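Local structure of aldehyde dehydrogenase 21 (ALDH21) (5N5S) at residues Val182-Pro187 against Phe209-Ala214; Phe258-Phe263 against Lys281-Leu286; Ala394-Thr399 against Phe416-Leu421. The protein probably catalyses the NADP+-dependent, non-phosphorylating oxidation of D-glyceraldehyde 3-phosphate to 3-phosphoglycerate, as a member of the aldehyde dehydrogenase family. All coordinates share one frame; numbering follows the deposited sequence.

How the contacts relate
From the N terminus, contact 1 comes first: 182-187 and 209-214 pair after a crossover through helix 193-205. That loop is finished before contact 2 opens, where 258-263 and 281-286 close round helix 267-276. Contact 3 follows much later, joining 394-399 to 416-421 and closing a loop that holds the short helix 409-412. The three are in series; none nests in or crosses another. Contacts 1 and 2 share one sheet, since strands 182-185 and 260-264 are neighbours in it, and their centres lie about 10 Å apart. Contact 3 belongs to a different sheet, its centre about 31 Å from that of contact 2. NADP touches all three, bridging the two parts of the fold.

Contact 1. Residues Val182-Pro187 against Phe209-Ala214; sequences VSMVSP and FVLKPA. With NAP (NADP nicotinamide-adenine-dinucleotide phosphate), chain G.
Met184 lays its side chain obliquely against Phe209 on one face of a parallel beta-alpha-beta unit, part of the Rossmann-type NADP-binding domain, in which helix 193-205 makes the crossover between strands 182-185 and 209-212. SD of Met184 stands 4.3 Å from the centroid of the Phe209 ring, a Met-aromatic contact, while Met184 CE packs on Phe209 CB. The Met184 chain leaves with CG beside its backbone N (chi1 -58°) and runs on extended, which carries the thioether back along the neighbouring strand to Phe209, two residues before its register partner Leu211. Leu211 meets the near end instead, CD1 to Met184 CB at 3.7 Å. Helix 193-205 covers this face, with Ala202 on Met184 and Val199 on Phe209. Between the strands, Lys212 N donates to Met184 O at 2.8 Å, nearly straight at 176°.

On the other face Val185 CG1 touches Lys212 CD and NADP O4B. Bends at chi2 and chi4 bring Lys212 NZ to NADP, where it donates to the 2'-phosphate oxygen O3X at 2.8 Å, the ester oxygen O2B and the ribose hydroxyl O3B; Pro213 O and Val244 O accept too. Replacing Lys212 with a methionine would probably leave the 2'-phosphate without this positive partner. Ser186 OG is buried beside Pro213 CA with no polar partner, but Ser186 O accepts the ribose hydroxyl O3B of NADP at 2.8 Å.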
loop_
_atom_site.group_PDB
_atom_site.type_symbol
_atom_site.label_atom_id
_atom_site.label_comp_id
_atom_site.label_asym_id
_atom_site.label_seq_id
_atom_site.Cartn_x
_atom_site.Cartn_y
_atom_site.Cartn_z
ATOM N N VAL B 182 -11.113 24.952 -2.151
ATOM C CA VAL B 182 -9.803 25.152 -1.557
ATOM C C VAL B 182 -9.377 26.614 -1.703
ATOM O O VAL B 182 -9.541 27.215 -2.766
ATOM C CB VAL B 182 -8.770 24.162 -2.179
ATOM C CG1 VAL B 182 -7.402 24.271 -1.514
ATOM C CG2 VAL B 182 -9.270 22.716 -2.136
ATOM N N SER B 183 -8.834 27.180 -0.627
ATOM C CA SER B 183 -8.274 28.523 -0.624
ATOM C C SER B 183 -6.761 28.363 -0.737
ATOM O O SER B 183 -6.149 27.622 0.043
ATOM C CB SER B 183 -8.637 29.264 0.654
ATOM O OG SER B 183 -8.073 30.563 0.626
ATOM N N MET B 184 -6.164 29.048 -1.720
ATOM C CA MET B 184 -4.726 28.983 -1.957
ATOM C C MET B 184 -4.077 30.342 -1.857
ATOM O O MET B 184 -4.535 31.312 -2.461
ATOM C CB MET B 184 -4.416 28.348 -3.319
ATOM C CG MET B 184 -4.960 26.971 -3.471
ATOM S SD MET B 184 -4.973 26.519 -5.187
ATOM C CE MET B 184 -5.472 24.855 -5.034
ATOM N N VAL B 185 -3.014 30.407 -1.062
ATOM C CA VAL B 185 -2.227 31.621 -0.863
ATOM C C VAL B 185 -0.763 31.210 -1.070
ATOM O O VAL B 185 -0.269 30.323 -0.373
ATOM C CB VAL B 185 -2.495 32.303 0.503
ATOM C CG1 VAL B 185 -1.734 33.613 0.606
ATOM C CG2 VAL B 185 -3.988 32.542 0.731
ATOM N N SER B 186 -0.108 31.800 -2.083
ATOM C CA SER B 186 1.261 31.469 -2.487
ATOM C C SER B 186 2.270 32.626 -2.268
ATOM O O SER B 186 1.843 33.781 -2.219
ATOM C CB SER B 186 1.264 31.004 -3.943
ATOM O OG SER B 186 0.631 31.953 -4.789
ATOM N N PRO B 187 3.606 32.354 -2.142
ATOM C CA PRO B 187 4.562 33.452 -1.921
ATOM C C PRO B 187 5.145 34.036 -3.217
ATOM O O PRO B 187 4.718 33.657 -4.307
ATOM C CB PRO B 187 5.642 32.778 -1.066
ATOM C CG PRO B 187 5.664 31.378 -1.545
ATOM C CD PRO B 187 4.316 31.059 -2.177
ATOM N N PHE B 209 -11.108 25.739 -6.794
ATOM C CA PHE B 209 -10.236 26.579 -5.980
ATOM C C PHE B 209 -10.257 28.067 -6.310
ATOM O O PHE B 209 -10.641 28.470 -7.416
ATOM C CB PHE B 209 -8.778 26.058 -6.033
ATOM C CG PHE B 209 -8.126 26.152 -7.396
ATOM C CD1 PHE B 209 -7.477 27.319 -7.798
ATOM C CD2 PHE B 209 -8.140 25.066 -8.269
ATOM C CE1 PHE B 209 -6.870 27.401 -9.049
ATOM C CE2 PHE B 209 -7.521 25.144 -9.517
ATOM C CZ PHE B 209 -6.894 26.310 -9.899
ATOM N N VAL B 210 -9.798 28.879 -5.339
ATOM C CA VAL B 210 -9.637 30.328 -5.473
ATOM C C VAL B 210 -8.213 30.611 -5.004
ATOM O O VAL B 210 -7.882 30.354 -3.837
ATOM C CB VAL B 210 -10.712 31.199 -4.749
ATOM C CG1 VAL B 210 -10.586 32.663 -5.166
ATOM C CG2 VAL B 210 -12.128 30.703 -5.035
ATOM N N LEU B 211 -7.356 31.055 -5.942
ATOM C CA LEU B 211 -5.938 31.322 -5.698
ATOM C C LEU B 211 -5.620 32.808 -5.590
ATOM O O LEU B 211 -5.954 33.582 -6.489
ATOM C CB LEU B 211 -5.041 30.621 -6.758
ATOM C CG LEU B 211 -3.559 31.047 -6.867
ATOM C CD1 LEU B 211 -2.663 30.231 -5.967
ATOM C CD2 LEU B 211 -3.069 30.915 -8.269
ATOM N N LYS B 212 -4.961 33.189 -4.477
ATOM C CA LYS B 212 -4.485 34.532 -4.208
ATOM C C LYS B 212 -2.950 34.495 -4.304
ATOM O O LYS B 212 -2.275 34.157 -3.323
ATOM C CB LYS B 212 -4.969 35.043 -2.835
ATOM C CG LYS B 212 -4.560 36.482 -2.513
ATOM C CD LYS B 212 -3.622 36.485 -1.312
ATOM C CE LYS B 212 -2.873 37.776 -1.115
ATOM N NZ LYS B 212 -1.828 37.977 -2.154
ATOM N N PRO B 213 -2.374 34.795 -5.496
ATOM C CA PRO B 213 -0.906 34.819 -5.600
ATOM C C PRO B 213 -0.332 36.107 -5.002
ATOM O O PRO B 213 -1.091 37.043 -4.732
ATOM C CB PRO B 213 -0.657 34.725 -7.108
ATOM C CG PRO B 213 -1.870 35.324 -7.735
ATOM C CD PRO B 213 -3.018 35.202 -6.768
ATOM N N ALA B 214 1.005 36.152 -4.782
ATOM C CA ALA B 214 1.680 37.328 -4.234
ATOM C C ALA B 214 1.550 38.512 -5.201
ATOM O O ALA B 214 1.741 38.334 -6.404
ATOM C CB ALA B 214 3.140 37.014 -3.964
HETATM P PA NAP G . 4.522 36.289 2.993
HETATM O O1A NAP G . 4.053 35.761 4.298
HETATM O O2A NAP G . 4.889 37.777 3.021
HETATM O O5B NAP G . 3.372 36.194 1.885
HETATM C C5B NAP G . 2.861 35.004 1.251
HETATM C C4B NAP G . 1.482 35.316 0.718
HETATM O O4B NAP G . 0.587 35.631 1.810
HETATM C C3B NAP G . 1.368 36.480 -0.271
HETATM O O3B NAP G . 0.489 36.120 -1.333
HETATM C C2B NAP G . 0.801 37.607 0.589
HETATM O O2B NAP G . 0.159 38.693 -0.112
HETATM C C1B NAP G . -0.123 36.818 1.508
HETATM N N9A NAP G . -0.627 37.394 2.755
HETATM C C8A NAP G . 0.093 38.043 3.725
HETATM N N7A NAP G . -0.615 38.390 4.771
HETATM C C5A NAP G . -1.891 37.936 4.474
HETATM C C6A NAP G . -3.108 37.973 5.190
HETATM N N6A NAP G . -3.230 38.487 6.415
HETATM N N1A NAP G . -4.201 37.424 4.606
HETATM C C2A NAP G . -4.075 36.874 3.392
HETATM N N3A NAP G . -2.982 36.776 2.625
HETATM C C4A NAP G . -1.916 37.328 3.228
HETATM O O3 NAP G . 5.760 35.591 2.261
HETATM P PN NAP G . 6.682 35.949 1.004
HETATM O O1N NAP G . 7.522 37.122 1.336
HETATM O O2N NAP G . 5.844 35.994 -0.214
HETATM O O5D NAP G . 7.614 34.652 0.969
HETATM C C5D NAP G . 8.721 34.486 1.892
HETATM C C4D NAP G . 8.431 33.456 2.963
HETATM O O4D NAP G . 7.857 32.268 2.365
HETATM C C3D NAP G . 9.662 32.950 3.709
HETATM O O3D NAP G . 9.409 32.783 5.102
HETATM C C2D NAP G . 9.925 31.621 3.005
HETATM O O2D NAP G . 10.702 30.677 3.728
HETATM C C1D NAP G . 8.464 31.100 2.880
HETATM N N1N NAP G . 8.372 30.003 1.830
HETATM C C2N NAP G . 7.994 28.695 2.202
HETATM C C3N NAP G . 8.046 27.689 1.251
HETATM C C7N NAP G . 7.803 26.218 1.529
HETATM O O7N NAP G . 7.725 25.417 0.572
HETATM N N7N NAP G . 7.637 25.832 2.799
HETATM C C4N NAP G . 8.452 28.014 -0.045
HETATM C C5N NAP G . 8.807 29.312 -0.375
HETATM C C6N NAP G . 8.754 30.292 0.572
HETATM P P2B NAP G . 0.909 39.942 -0.779
HETATM O O1X NAP G . 2.394 39.754 -0.982
HETATM O O2X NAP G . 0.556 41.161 0.108
HETATM O O3X NAP G . 0.130 40.013 -2.091
#

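Contact 2. Residues Phe258-Phe263 against Lys281-Leu286; sequences FKLLTF and KVVMEL. With NAP (NADP nicotinamide-adenine-dinucleotide phosphate), chain G.
Phe263 O receives the backbone N-H of Glu285 at 2.8 Å, an almost straight bond of 170° that joins the strands at their ends, next to the nicotinamide. From there the two residues after Met284 turn to that ring's carboxamide. Its nitrogen, N7N of NADP, is held twice, donating to Leu286 O at 3.0 Å and to Glu285 OE2 at 3.2 Å. Glu285 is the predicted active-site glutamate; a bend at chi2 (-67°) turns its carboxylate toward the carboxamide, within reach of N7N, and its side chain lies close to Tyr481.

The Phe263 ring is boxed in by several neighbours. Leu286 CD2 comes in at its edge, in the ring plane, 3.6 Å from Phe263 CE2. Met284 SD approaches obliquely, nearest to Phe263 CD2 at 3.7 Å, a Met-aromatic contact. NADP O4B lies at another part of the edge, 3.3 Å from Phe263 CE1.

These pairs close a second parallel beta-alpha-beta unit of the Rossmann-type domain, strand 260-264 leading through helix 267-276 into strand 281-285. Ile269 and Met273 of that helix pack on Phe263, on the face that also bears Leu261, Val282 and Met284.

The opposite face carries Leu260, Thr262, Lys281 and Val283. Leu260 CD1 leans toward the neighbouring strand and meets Val283 CG2 at 3.7 Å. Thr262 lies alongside Val283, pointing the same way, its OG1 against Val283 CB and hydrogen-bonded to Lys198 NZ. Lys281 sets its CB on Leu260 CD1 and stretches away to a salt bridge with Glu503, while also packing on Ile489 of the second subunit.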
loop_
_atom_site.group_PDB
_atom_site.type_symbol
_atom_site.label_atom_id
_atom_site.label_comp_id
_atom_site.label_asym_id
_atom_site.label_seq_id
_atom_site.Cartn_x
_atom_site.Cartn_y
_atom_site.Cartn_z
ATOM N N PHE B 258 -14.859 27.659 2.220
ATOM C CA PHE B 258 -13.660 26.910 1.878
ATOM C C PHE B 258 -13.537 25.776 2.902
ATOM O O PHE B 258 -13.701 26.010 4.110
ATOM C CB PHE B 258 -12.409 27.790 1.954
ATOM C CG PHE B 258 -12.240 28.896 0.938
ATOM C CD1 PHE B 258 -12.073 28.601 -0.412
ATOM C CD2 PHE B 258 -12.097 30.219 1.346
ATOM C CE1 PHE B 258 -11.824 29.617 -1.342
ATOM C CE2 PHE B 258 -11.828 31.227 0.419
ATOM C CZ PHE B 258 -11.690 30.918 -0.918
ATOM N N LYS B 259 -13.251 24.551 2.421
ATOM C CA LYS B 259 -13.090 23.381 3.285
ATOM C C LYS B 259 -11.619 23.155 3.651
ATOM O O LYS B 259 -11.315 22.431 4.602
ATOM C CB LYS B 259 -13.738 22.133 2.658
ATOM C CG LYS B 259 -15.270 22.236 2.470
ATOM C CD LYS B 259 -16.081 22.331 3.791
ATOM C CE LYS B 259 -16.338 21.046 4.588
ATOM N NZ LYS B 259 -17.214 20.080 3.870
ATOM N N LEU B 260 -10.715 23.813 2.915
ATOM C CA LEU B 260 -9.281 23.751 3.139
ATOM C C LEU B 260 -8.607 25.067 2.771
ATOM O O LEU B 260 -8.963 25.695 1.769
ATOM C CB LEU B 260 -8.648 22.575 2.351
ATOM C CG LEU B 260 -7.101 22.499 2.279
ATOM C CD1 LEU B 260 -6.508 21.858 3.527
ATOM C CD2 LEU B 260 -6.650 21.756 1.056
ATOM N N LEU B 261 -7.634 25.464 3.587
ATOM C CA LEU B 261 -6.756 26.590 3.350
ATOM C C LEU B 261 -5.337 26.015 3.213
ATOM O O LEU B 261 -4.842 25.335 4.119
ATOM C CB LEU B 261 -6.817 27.638 4.495
ATOM C CG LEU B 261 -5.659 28.668 4.565
ATOM C CD1 LEU B 261 -5.670 29.628 3.362
ATOM C CD2 LEU B 261 -5.703 29.444 5.859
ATOM N N THR B 262 -4.712 26.246 2.065
ATOM C CA THR B 262 -3.333 25.815 1.837
ATOM C C THR B 262 -2.498 27.076 1.627
ATOM O O THR B 262 -2.726 27.839 0.685
ATOM C CB THR B 262 -3.199 24.687 0.780
ATOM O OG1 THR B 262 -1.818 24.380 0.591
ATOM C CG2 THR B 262 -3.878 24.995 -0.552
ATOM N N PHE B 263 -1.595 27.328 2.573
ATOM C CA PHE B 263 -0.735 28.502 2.577
ATOM C C PHE B 263 0.738 28.169 2.472
ATOM O O PHE B 263 1.236 27.283 3.172
ATOM C CB PHE B 263 -1.005 29.340 3.842
ATOM C CG PHE B 263 -0.103 30.536 4.060
ATOM C CD1 PHE B 263 -0.411 31.775 3.505
ATOM C CD2 PHE B 263 1.047 30.430 4.833
ATOM C CE1 PHE B 263 0.417 32.883 3.714
ATOM C CE2 PHE B 263 1.876 31.542 5.033
ATOM C CZ PHE B 263 1.547 32.759 4.480
ATOM N N LYS B 281 -9.769 22.689 7.235
ATOM C CA LYS B 281 -8.475 22.052 7.383
ATOM C C LYS B 281 -7.414 23.059 6.908
ATOM O O LYS B 281 -7.710 23.962 6.122
ATOM C CB LYS B 281 -8.386 20.706 6.633
ATOM C CG LYS B 281 -9.169 19.582 7.308
ATOM C CD LYS B 281 -8.847 18.196 6.734
ATOM C CE LYS B 281 -9.872 17.165 7.165
ATOM N NZ LYS B 281 -9.457 15.780 6.830
ATOM N N VAL B 282 -6.196 22.926 7.432
ATOM C CA VAL B 282 -5.090 23.830 7.137
ATOM C C VAL B 282 -3.814 23.049 6.760
ATOM O O VAL B 282 -3.527 21.994 7.336
ATOM C CB VAL B 282 -4.917 24.804 8.345
ATOM C CG1 VAL B 282 -3.471 25.196 8.599
ATOM C CG2 VAL B 282 -5.801 26.035 8.195
ATOM N N VAL B 283 -3.098 23.568 5.746
ATOM C CA VAL B 283 -1.802 23.107 5.247
ATOM C C VAL B 283 -0.912 24.344 5.340
ATOM O O VAL B 283 -1.287 25.404 4.813
ATOM C CB VAL B 283 -1.873 22.547 3.794
ATOM C CG1 VAL B 283 -0.478 22.179 3.266
ATOM C CG2 VAL B 283 -2.805 21.345 3.711
ATOM N N MET B 284 0.231 24.230 6.042
ATOM C CA MET B 284 1.185 25.326 6.262
ATOM C C MET B 284 2.591 25.011 5.780
ATOM O O MET B 284 3.282 24.188 6.380
ATOM C CB MET B 284 1.215 25.760 7.747
ATOM C CG MET B 284 -0.034 26.480 8.200
ATOM S SD MET B 284 -0.138 28.129 7.508
ATOM C CE MET B 284 -1.923 28.309 7.349
ATOM N N GLU B 285 3.022 25.681 4.707
ATOM C CA GLU B 285 4.372 25.558 4.151
ATOM C C GLU B 285 5.070 26.880 4.473
ATOM O O GLU B 285 4.863 27.874 3.777
ATOM C CB GLU B 285 4.309 25.289 2.628
ATOM C CG GLU B 285 3.915 23.864 2.252
ATOM C CD GLU B 285 4.904 22.766 2.621
ATOM O OE1 GLU B 285 4.459 21.620 2.849
ATOM O OE2 GLU B 285 6.118 23.053 2.719
ATOM N N LEU B 286 5.820 26.921 5.583
ATOM C CA LEU B 286 6.436 28.166 6.069
ATOM C C LEU B 286 7.971 28.190 5.939
ATOM O O LEU B 286 8.526 27.391 5.188
ATOM C CB LEU B 286 5.959 28.475 7.507
ATOM C CG LEU B 286 4.464 28.179 7.768
ATOM C CD1 LEU B 286 4.187 28.022 9.202
ATOM C CD2 LEU B 286 3.560 29.232 7.179
HETATM P PA NAP G . 4.522 36.289 2.993
HETATM O O1A NAP G . 4.053 35.761 4.298
HETATM O O2A NAP G . 4.889 37.777 3.021
HETATM O O5B NAP G . 3.372 36.194 1.885
HETATM C C5B NAP G . 2.861 35.004 1.251
HETATM C C4B NAP G . 1.482 35.316 0.718
HETATM O O4B NAP G . 0.587 35.631 1.810
HETATM C C3B NAP G . 1.368 36.480 -0.271
HETATM O O3B NAP G . 0.489 36.120 -1.333
HETATM C C2B NAP G . 0.801 37.607 0.589
HETATM O O2B NAP G . 0.159 38.693 -0.112
HETATM C C1B NAP G . -0.123 36.818 1.508
HETATM N N9A NAP G . -0.627 37.394 2.755
HETATM C C8A NAP G . 0.093 38.043 3.725
HETATM N N7A NAP G . -0.615 38.390 4.771
HETATM C C5A NAP G . -1.891 37.936 4.474
HETATM C C6A NAP G . -3.108 37.973 5.190
HETATM N N6A NAP G . -3.230 38.487 6.415
HETATM N N1A NAP G . -4.201 37.424 4.606
HETATM C C2A NAP G . -4.075 36.874 3.392
HETATM N N3A NAP G . -2.982 36.776 2.625
HETATM C C4A NAP G . -1.916 37.328 3.228
HETATM O O3 NAP G . 5.760 35.591 2.261
HETATM P PN NAP G . 6.682 35.949 1.004
HETATM O O1N NAP G . 7.522 37.122 1.336
HETATM O O2N NAP G . 5.844 35.994 -0.214
HETATM O O5D NAP G . 7.614 34.652 0.969
HETATM C C5D NAP G . 8.721 34.486 1.892
HETATM C C4D NAP G . 8.431 33.456 2.963
HETATM O O4D NAP G . 7.857 32.268 2.365
HETATM C C3D NAP G . 9.662 32.950 3.709
HETATM O O3D NAP G . 9.409 32.783 5.102
HETATM C C2D NAP G . 9.925 31.621 3.005
HETATM O O2D NAP G . 10.702 30.677 3.728
HETATM C C1D NAP G . 8.464 31.100 2.880
HETATM N N1N NAP G . 8.372 30.003 1.830
HETATM C C2N NAP G . 7.994 28.695 2.202
HETATM C C3N NAP G . 8.046 27.689 1.251
HETATM C C7N NAP G . 7.803 26.218 1.529
HETATM O O7N NAP G . 7.725 25.417 0.572
HETATM N N7N NAP G . 7.637 25.832 2.799
HETATM C C4N NAP G . 8.452 28.014 -0.045
HETATM C C5N NAP G . 8.807 29.312 -0.375
HETATM C C6N NAP G . 8.754 30.292 0.572
HETATM P P2B NAP G . 0.909 39.942 -0.779
HETATM O O1X NAP G . 2.394 39.754 -0.982
HETATM O O2X NAP G . 0.556 41.161 0.108
HETATM O O3X NAP G . 0.130 40.013 -2.091
#

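Contact 3. Residues Ala394-Thr399 against Phe416-Leu421; sequences AFIEPT and FGPVVL. With NAP (NADP nicotinamide-adenine-dinucleotide phosphate), chain G.
Pro418 meets Ile396 at about a right angle across the two segments, and two residues before it, over one face of the Phe416 ring, lies NADP C3D of the nicotinamide ribose. NADP C2D comes to 3.5 Å from Phe416 CE1. Trp188 and Asn189 touch the same ring. Phe416 packs toward the nucleotide, Pro418 toward 394-399.

The contact closes a parallel beta-alpha-beta unit, strand 395-402 through the short helix 409-412 to strand 419-425. Its sheet also holds strand 323-329, just after Cys320, and probably belongs to the catalytic half of the aldehyde dehydrogenase fold.

Ile396 CG2 is the atom that touches the proline ring, 3.6 Å from Pro418 CD. It gets there because CG1 takes the place opposite the backbone N (chi1 -175°), leaving CG2 between N and the carbonyl carbon. Ile396 O lies against Pro418 CG. Ile371 of helix 365-380 packs on both Ile396 and Val419. Phe313 of helix 301-313 instead packs on Pro398, Pro418 and Val420.

Pro418 is the centre of an inverse gamma turn, closed by a weak bond from Val419 N to Gly417 O. The turn leads straight into the sheet pairing: Thr399 N donates to Pro418 O at 2.8 Å and 171°. Thr399 O in turn accepts from Val420 N at 2.9 Å, with Val419 CA close beside it. Thr399 and Val419 therefore pair with their side chains on one face, Thr399 CB to Val419 CG2 at 4.1 Å. The Thr399 hydroxyl turns back to its own segment, OG1 donating to Glu397 O at 2.8 Å.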
loop_
_atom_site.group_PDB
_atom_site.type_symbol
_atom_site.label_atom_id
_atom_site.label_comp_id
_atom_site.label_asym_id
_atom_site.label_seq_id
_atom_site.Cartn_x
_atom_site.Cartn_y
_atom_site.Cartn_z
ATOM N N ALA B 394 19.433 47.247 -4.521
ATOM C CA ALA B 394 18.709 45.996 -4.291
ATOM C C ALA B 394 19.679 44.804 -4.234
ATOM O O ALA B 394 19.302 43.719 -3.790
ATOM C CB ALA B 394 17.671 45.782 -5.386
ATOM N N PHE B 395 20.927 45.018 -4.682
ATOM C CA PHE B 395 21.978 44.007 -4.723
ATOM C C PHE B 395 22.747 43.938 -3.423
ATOM O O PHE B 395 23.176 44.961 -2.887
ATOM C CB PHE B 395 22.952 44.272 -5.884
ATOM C CG PHE B 395 22.412 43.975 -7.260
ATOM C CD1 PHE B 395 22.483 42.695 -7.789
ATOM C CD2 PHE B 395 21.855 44.982 -8.039
ATOM C CE1 PHE B 395 21.990 42.420 -9.066
ATOM C CE2 PHE B 395 21.365 44.707 -9.318
ATOM C CZ PHE B 395 21.437 43.428 -9.823
ATOM N N ILE B 396 22.928 42.711 -2.930
ATOM C CA ILE B 396 23.676 42.410 -1.715
ATOM C C ILE B 396 24.672 41.278 -2.007
ATOM O O ILE B 396 24.287 40.208 -2.493
ATOM C CB ILE B 396 22.746 42.181 -0.487
ATOM C CG1 ILE B 396 23.535 41.985 0.809
ATOM C CG2 ILE B 396 21.739 41.079 -0.695
ATOM C CD1 ILE B 396 23.406 43.152 1.719
ATOM N N GLU B 397 25.962 41.562 -1.772
ATOM C CA GLU B 397 27.080 40.650 -2.021
ATOM C C GLU B 397 26.930 39.295 -1.312
ATOM O O GLU B 397 26.498 39.277 -0.153
ATOM C CB GLU B 397 28.403 41.294 -1.582
ATOM C CG GLU B 397 28.893 42.422 -2.471
ATOM C CD GLU B 397 30.292 42.931 -2.174
ATOM O OE1 GLU B 397 31.000 43.294 -3.140
ATOM O OE2 GLU B 397 30.683 42.965 -0.984
ATOM N N PRO B 398 27.327 38.163 -1.959
ATOM C CA PRO B 398 27.284 36.866 -1.261
ATOM C C PRO B 398 28.207 36.925 -0.038
ATOM O O PRO B 398 29.382 37.276 -0.151
ATOM C CB PRO B 398 27.759 35.868 -2.325
ATOM C CG PRO B 398 27.617 36.576 -3.623
ATOM C CD PRO B 398 27.876 38.011 -3.320
ATOM N N THR B 399 27.624 36.683 1.142
ATOM C CA THR B 399 28.267 36.815 2.445
ATOM C C THR B 399 28.473 35.488 3.173
ATOM O O THR B 399 27.592 34.625 3.158
ATOM C CB THR B 399 27.435 37.806 3.287
ATOM O OG1 THR B 399 27.163 38.974 2.513
ATOM C CG2 THR B 399 28.107 38.206 4.580
ATOM N N PHE B 416 16.891 34.596 4.692
ATOM C CA PHE B 416 16.272 34.686 3.357
ATOM C C PHE B 416 17.077 35.645 2.447
ATOM O O PHE B 416 16.512 36.484 1.745
ATOM C CB PHE B 416 14.775 35.065 3.481
ATOM C CG PHE B 416 13.877 34.602 2.360
ATOM C CD1 PHE B 416 13.486 33.271 2.265
ATOM C CD2 PHE B 416 13.375 35.505 1.433
ATOM C CE1 PHE B 416 12.647 32.846 1.232
ATOM C CE2 PHE B 416 12.527 35.081 0.408
ATOM C CZ PHE B 416 12.161 33.755 0.320
ATOM N N GLY B 417 18.404 35.504 2.510
ATOM C CA GLY B 417 19.370 36.311 1.772
ATOM C C GLY B 417 20.641 35.557 1.423
ATOM O O GLY B 417 20.797 34.405 1.844
ATOM N N PRO B 418 21.580 36.170 0.643
ATOM C CA PRO B 418 22.815 35.451 0.281
ATOM C C PRO B 418 23.855 35.513 1.404
ATOM O O PRO B 418 24.923 36.097 1.248
ATOM C CB PRO B 418 23.264 36.141 -1.017
ATOM C CG PRO B 418 22.681 37.513 -0.951
ATOM C CD PRO B 418 21.571 37.535 0.071
ATOM N N VAL B 419 23.507 34.910 2.556
ATOM C CA VAL B 419 24.318 34.866 3.779
ATOM C C VAL B 419 24.417 33.406 4.272
ATOM O O VAL B 419 23.396 32.727 4.414
ATOM C CB VAL B 419 23.746 35.812 4.888
ATOM C CG1 VAL B 419 24.633 35.821 6.131
ATOM C CG2 VAL B 419 23.533 37.236 4.371
ATOM N N VAL B 420 25.648 32.931 4.517
ATOM C CA VAL B 420 25.908 31.587 5.035
ATOM C C VAL B 420 26.703 31.742 6.329
ATOM O O VAL B 420 27.686 32.468 6.360
ATOM C CB VAL B 420 26.598 30.645 4.005
ATOM C CG1 VAL B 420 26.954 29.292 4.627
ATOM C CG2 VAL B 420 25.708 30.437 2.789
ATOM N N LEU B 421 26.240 31.088 7.398
ATOM C CA LEU B 421 26.865 31.118 8.713
ATOM C C LEU B 421 27.732 29.874 8.903
ATOM O O LEU B 421 27.204 28.759 8.985
ATOM C CB LEU B 421 25.772 31.209 9.782
ATOM C CG LEU B 421 25.391 32.590 10.329
ATOM C CD1 LEU B 421 25.184 33.635 9.235
ATOM C CD2 LEU B 421 24.134 32.486 11.137
HETATM P PA NAP G . 4.522 36.289 2.993
HETATM O O1A NAP G . 4.053 35.761 4.298
HETATM O O2A NAP G . 4.889 37.777 3.021
HETATM O O5B NAP G . 3.372 36.194 1.885
HETATM C C5B NAP G . 2.861 35.004 1.251
HETATM C C4B NAP G . 1.482 35.316 0.718
HETATM O O4B NAP G . 0.587 35.631 1.810
HETATM C C3B NAP G . 1.368 36.480 -0.271
HETATM O O3B NAP G . 0.489 36.120 -1.333
HETATM C C2B NAP G . 0.801 37.607 0.589
HETATM O O2B NAP G . 0.159 38.693 -0.112
HETATM C C1B NAP G . -0.123 36.818 1.508
HETATM N N9A NAP G . -0.627 37.394 2.755
HETATM C C8A NAP G . 0.093 38.043 3.725
HETATM N N7A NAP G . -0.615 38.390 4.771
HETATM C C5A NAP G . -1.891 37.936 4.474
HETATM C C6A NAP G . -3.108 37.973 5.190
HETATM N N6A NAP G . -3.230 38.487 6.415
HETATM N N1A NAP G . -4.201 37.424 4.606
HETATM C C2A NAP G . -4.075 36.874 3.392
HETATM N N3A NAP G . -2.982 36.776 2.625
HETATM C C4A NAP G . -1.916 37.328 3.228
HETATM O O3 NAP G . 5.760 35.591 2.261
HETATM P PN NAP G . 6.682 35.949 1.004
HETATM O O1N NAP G . 7.522 37.122 1.336
HETATM O O2N NAP G . 5.844 35.994 -0.214
HETATM O O5D NAP G . 7.614 34.652 0.969
HETATM C C5D NAP G . 8.721 34.486 1.892
HETATM C C4D NAP G . 8.431 33.456 2.963
HETATM O O4D NAP G . 7.857 32.268 2.365
HETATM C C3D NAP G . 9.662 32.950 3.709
HETATM O O3D NAP G . 9.409 32.783 5.102
HETATM C C2D NAP G . 9.925 31.621 3.005
HETATM O O2D NAP G . 10.702 30.677 3.728
HETATM C C1D NAP G . 8.464 31.100 2.880
HETATM N N1N NAP G . 8.372 30.003 1.830
HETATM C C2N NAP G . 7.994 28.695 2.202
HETATM C C3N NAP G . 8.046 27.689 1.251
HETATM C C7N NAP G . 7.803 26.218 1.529
HETATM O O7N NAP G . 7.725 25.417 0.572
HETATM N N7N NAP G . 7.637 25.832 2.799
HETATM C C4N NAP G . 8.452 28.014 -0.045
HETATM C C5N NAP G . 8.807 29.312 -0.375
HETATM C C6N NAP G . 8.754 30.292 0.572
HETATM P P2B NAP G . 0.909 39.942 -0.779
HETATM O O1X NAP G . 2.394 39.754 -0.982
HETATM O O2X NAP G . 0.556 41.161 0.108
HETATM O O3X NAP G . 0.130 40.013 -2.091
#